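Uncharacterized protein (Neisseria gonorrhoeae, PDB 5V77) is of unknown function, an NGO_1070-like family protein that folds as an all-beta chain and assembles in pairs. Local coordinates at residues C49-N54 with S102-N107. Numbering follows the deposited sequence. Where two conformers were deposited one is given.
Sequences CSNILN and SAETIN
Backbone hydrogen bonds between Ser-50 and Thr-105 join the antiparallel segments 49-54 and 102-107: Ser-50 N lies 2.8 Å from Thr-105 O, and Thr-105 N returns the bond to Ser-50 O. Toward the other end, Ser-102 O accepts from both Leu-53 N, at 2.8 Å, and Asn-54 N, at 3.3 Å; the two donors reach it from the same face of its carbonyl plane. Ser-102 N donates to Asn-54 O, and Glu-104 N to Asn-51 O.

Two classic beta bulges interrupt the ladder. Leu-53 and Asn-54 together face Ser-102, while Glu-104 and Thr-105 together face Ser-50; the chain turns corners at Asn-51, Leu-53 and Glu-104 in a curled antiparallel sheet. That sheet runs on through Asn-54 into a strand of the second subunit.

The side chains of Asn-51 and Glu-104 lie side by side, pointing the same way. Glu-104 CG is anti to the backbone N (chi1 -177°), and the chain beyond is extended. In this conformer, one of two modelled, OE2 accepts from Asn-51 ND2 at 3.0 Å, met from above the carboxylate plane; the bond is therefore not certain. Tyr-65 of the second subunit packs on both residues.

Apolar side chains meet on the face of Cys-49, Ile-52, Ala-103 and Ile-106. The methyl of Ala-103 is compact enough for Cys-49 CB to approach its CB to 3.7 Å, with Ile-52 CD1 at 4.0 Å from that same CB, while Cys-49 SG rests against Ile-106 CG1.

On the other face, the short hydroxyl side chains of Ser-50 and Thr-105 can both reach one water, through OG and OG1; a second water bonds Ser-102 OG.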
ATOM      1  N   CYS A  49      -9.932  -4.484   4.659  1.00 18.84           N
ATOM      2  CA  CYS A  49     -10.224  -4.695   3.240  1.00 17.85           C
ATOM      3  C   CYS A  49      -9.735  -6.098   2.905  1.00 20.96           C
ATOM      4  O   CYS A  49      -8.529  -6.321   2.809  1.00 20.72           O
ATOM      5  CB  CYS A  49      -9.530  -3.635   2.396  1.00 20.33           C
ATOM      6  SG  CYS A  49     -10.006  -1.916   2.888  1.00 22.82           S
ATOM      7  N   SER A  50     -10.655  -7.054   2.754  1.00 18.11           N
ATOM      8  CA  SER A  50     -10.277  -8.456   2.575  1.00 17.36           C
ATOM      9  C   SER A  50     -10.346  -8.872   1.109  1.00 26.03           C
ATOM     10  O   SER A  50     -11.349  -8.616   0.429  1.00 24.90           O
ATOM     11  CB  SER A  50     -11.176  -9.384   3.401  1.00 25.69           C
ATOM     12  OG  SER A  50     -11.074  -9.052   4.772  1.00 31.75           O
ATOM     13  N   ASN A  51      -9.290  -9.562   0.650  1.00 25.07           N
ATOM     14  CA  ASN A  51      -9.132 -10.005  -0.734  1.00 23.26           C
ATOM     15  C   ASN A  51      -8.995  -8.784  -1.628  1.00 26.93           C
ATOM     16  O   ASN A  51      -9.923  -8.387  -2.343  1.00 22.48           O
ATOM     17  CB  ASN A  51     -10.285 -10.934  -1.155  1.00 25.37           C
ATOM     18  CG  ASN A  51     -10.249 -12.236  -0.403  1.00 35.47           C
ATOM     19  OD1 ASN A  51      -9.243 -12.545   0.248  1.00 31.90           O
ATOM     20  ND2 ASN A  51     -11.334 -13.000  -0.455  1.00 33.48           N
ATOM     21  N   ILE A  52      -7.806  -8.187  -1.582  1.00 21.24           N
ATOM     22  CA  ILE A  52      -7.549  -6.923  -2.253  1.00 25.60           C
ATOM     23  C   ILE A  52      -7.633  -7.084  -3.757  1.00 24.95           C
ATOM     24  O   ILE A  52      -7.073  -8.026  -4.339  1.00 24.25           O
ATOM     25  CB  ILE A  52      -6.163  -6.402  -1.850  1.00 25.54           C
ATOM     26  CG1 ILE A  52      -6.153  -6.126  -0.353  1.00 28.18           C
ATOM     27  CG2 ILE A  52      -5.799  -5.146  -2.657  1.00 30.52           C
ATOM     28  CD1 ILE A  52      -7.046  -5.027   0.055  1.00 30.54           C
ATOM     29  N   LEU A  53      -8.315  -6.141  -4.399  1.00 22.19           N
ATOM     30  CA  LEU A  53      -8.324  -6.031  -5.846  1.00 22.69           C
ATOM     31  C   LEU A  53      -7.328  -4.985  -6.306  1.00 24.49           C
ATOM     32  O   LEU A  53      -6.437  -5.295  -7.095  1.00 25.90           O
ATOM     33  CB  LEU A  53      -9.734  -5.700  -6.359  1.00 22.89           C
ATOM     34  CG  LEU A  53     -10.750  -6.740  -5.879  1.00 29.16           C
ATOM     35  CD1 LEU A  53     -12.156  -6.323  -6.242  1.00 31.12           C
ATOM     36  CD2 LEU A  53     -10.424  -8.100  -6.456  1.00 33.47           C
ATOM     37  N   ASN A  54      -7.432  -3.756  -5.802  1.00 23.42           N
ATOM     38  CA  ASN A  54      -6.337  -2.830  -6.038  1.00 27.59           C
ATOM     39  C   ASN A  54      -6.202  -1.864  -4.870  1.00 24.61           C
ATOM     40  O   ASN A  54      -7.128  -1.666  -4.075  1.00 27.72           O
ATOM     41  CB  ASN A  54      -6.510  -2.074  -7.354  1.00 35.06           C
ATOM     42  CG  ASN A  54      -7.873  -1.471  -7.489  1.00 48.31           C
ATOM     43  OD1 ASN A  54      -8.187  -0.483  -6.832  1.00 60.22           O
ATOM     44  ND2 ASN A  54      -8.705  -2.074  -8.331  1.00 53.18           N
ATOM     45  N   SER A 102      -9.932  -1.187  -3.352  1.00 21.37           N
ATOM     46  CA  SER A 102     -11.031  -2.062  -3.740  1.00 22.69           C
ATOM     47  C   SER A 102     -10.726  -3.467  -3.238  1.00 28.32           C
ATOM     48  O   SER A 102      -9.588  -3.932  -3.336  1.00 25.12           O
ATOM     49  CB  SER A 102     -11.219  -2.086  -5.261  1.00 26.72           C
ATOM     50  OG  SER A 102     -11.725  -0.843  -5.732  1.00 34.63           O
ATOM     51  N   ALA A 103     -11.732  -4.131  -2.677  1.00 24.55           N
ATOM     52  CA  ALA A 103     -11.530  -5.437  -2.052  1.00 23.30           C
ATOM     53  C   ALA A 103     -12.861  -6.176  -2.063  1.00 25.22           C
ATOM     54  O   ALA A 103     -13.927  -5.552  -2.095  1.00 26.02           O
ATOM     55  CB  ALA A 103     -11.003  -5.294  -0.618  1.00 22.27           C
ATOM     56  N   GLU A 104     -12.791  -7.513  -2.036  1.00 25.65           N
ATOM     57  CA  GLU A 104     -14.024  -8.294  -2.114  0.79 28.54           C
ATOM     58  C   GLU A 104     -14.970  -7.952  -0.968  1.00 30.10           C
ATOM     59  O   GLU A 104     -16.186  -7.849  -1.178  1.00 31.70           O
ATOM     60  CB  GLU A 104     -13.717  -9.789  -2.132  0.79 29.44           C
ATOM     61  CG  GLU A 104     -14.934 -10.694  -2.286  0.79 41.04           C
ATOM     62  CD  GLU A 104     -14.537 -12.104  -2.675  0.79 41.25           C
ATOM     63  OE1 GLU A 104     -15.413 -12.897  -3.111  0.79 44.83           O
ATOM     64  OE2 GLU A 104     -13.326 -12.407  -2.557  0.79 35.92           O
ATOM     65  N   THR A 105     -14.445  -7.772   0.245  1.00 27.25           N
ATOM     66  CA  THR A 105     -15.263  -7.356   1.375  1.00 28.31           C
ATOM     67  C   THR A 105     -14.544  -6.249   2.116  1.00 28.42           C
ATOM     68  O   THR A 105     -13.314  -6.245   2.204  1.00 26.55           O
ATOM     69  CB  THR A 105     -15.574  -8.518   2.341  1.00 37.58           C
ATOM     70  OG1 THR A 105     -14.378  -8.920   3.001  1.00 44.37           O
ATOM     71  CG2 THR A 105     -16.116  -9.711   1.596  1.00 31.19           C
ATOM     72  N   ILE A 106     -15.308  -5.287   2.610  1.00 24.83           N
ATOM     73  CA  ILE A 106     -14.753  -4.226   3.446  1.00 24.53           C
ATOM     74  C   ILE A 106     -15.631  -4.151   4.678  1.00 28.71           C
ATOM     75  O   ILE A 106     -16.857  -4.024   4.559  1.00 28.28           O
ATOM     76  CB  ILE A 106     -14.687  -2.870   2.721  1.00 25.84           C
ATOM     77  CG1 ILE A 106     -13.728  -2.967   1.526  1.00 24.50           C
ATOM     78  CG2 ILE A 106     -14.215  -1.774   3.698  1.00 24.27           C
ATOM     79  CD1 ILE A 106     -13.510  -1.659   0.756  1.00 25.28           C
ATOM     80  N   ASN A 107     -15.028  -4.321   5.851  1.00 22.62           N
ATOM     81  CA  ASN A 107     -15.732  -4.258   7.125  0.59 29.22           C
ATOM     82  C   ASN A 107     -14.990  -3.298   8.036  1.00 28.40           C
ATOM     83  O   ASN A 107     -13.850  -2.920   7.762  1.00 25.36           O
ATOM     84  CB  ASN A 107     -15.829  -5.634   7.796  0.59 35.10           C
ATOM     85  CG  ASN A 107     -16.646  -6.612   6.995  0.59 39.17           C
ATOM     86  OD1 ASN A 107     -16.117  -7.589   6.472  0.59 36.82           O
ATOM     87  ND2 ASN A 107     -17.945  -6.358   6.894  0.59 43.88           N
TER
HETATM   88  O   HOH W   1     -13.114  -7.369   5.398  1.00 27.36           O
HETATM   89  O   HOH W   2      -9.741   1.135  -5.707  1.00 39.63           O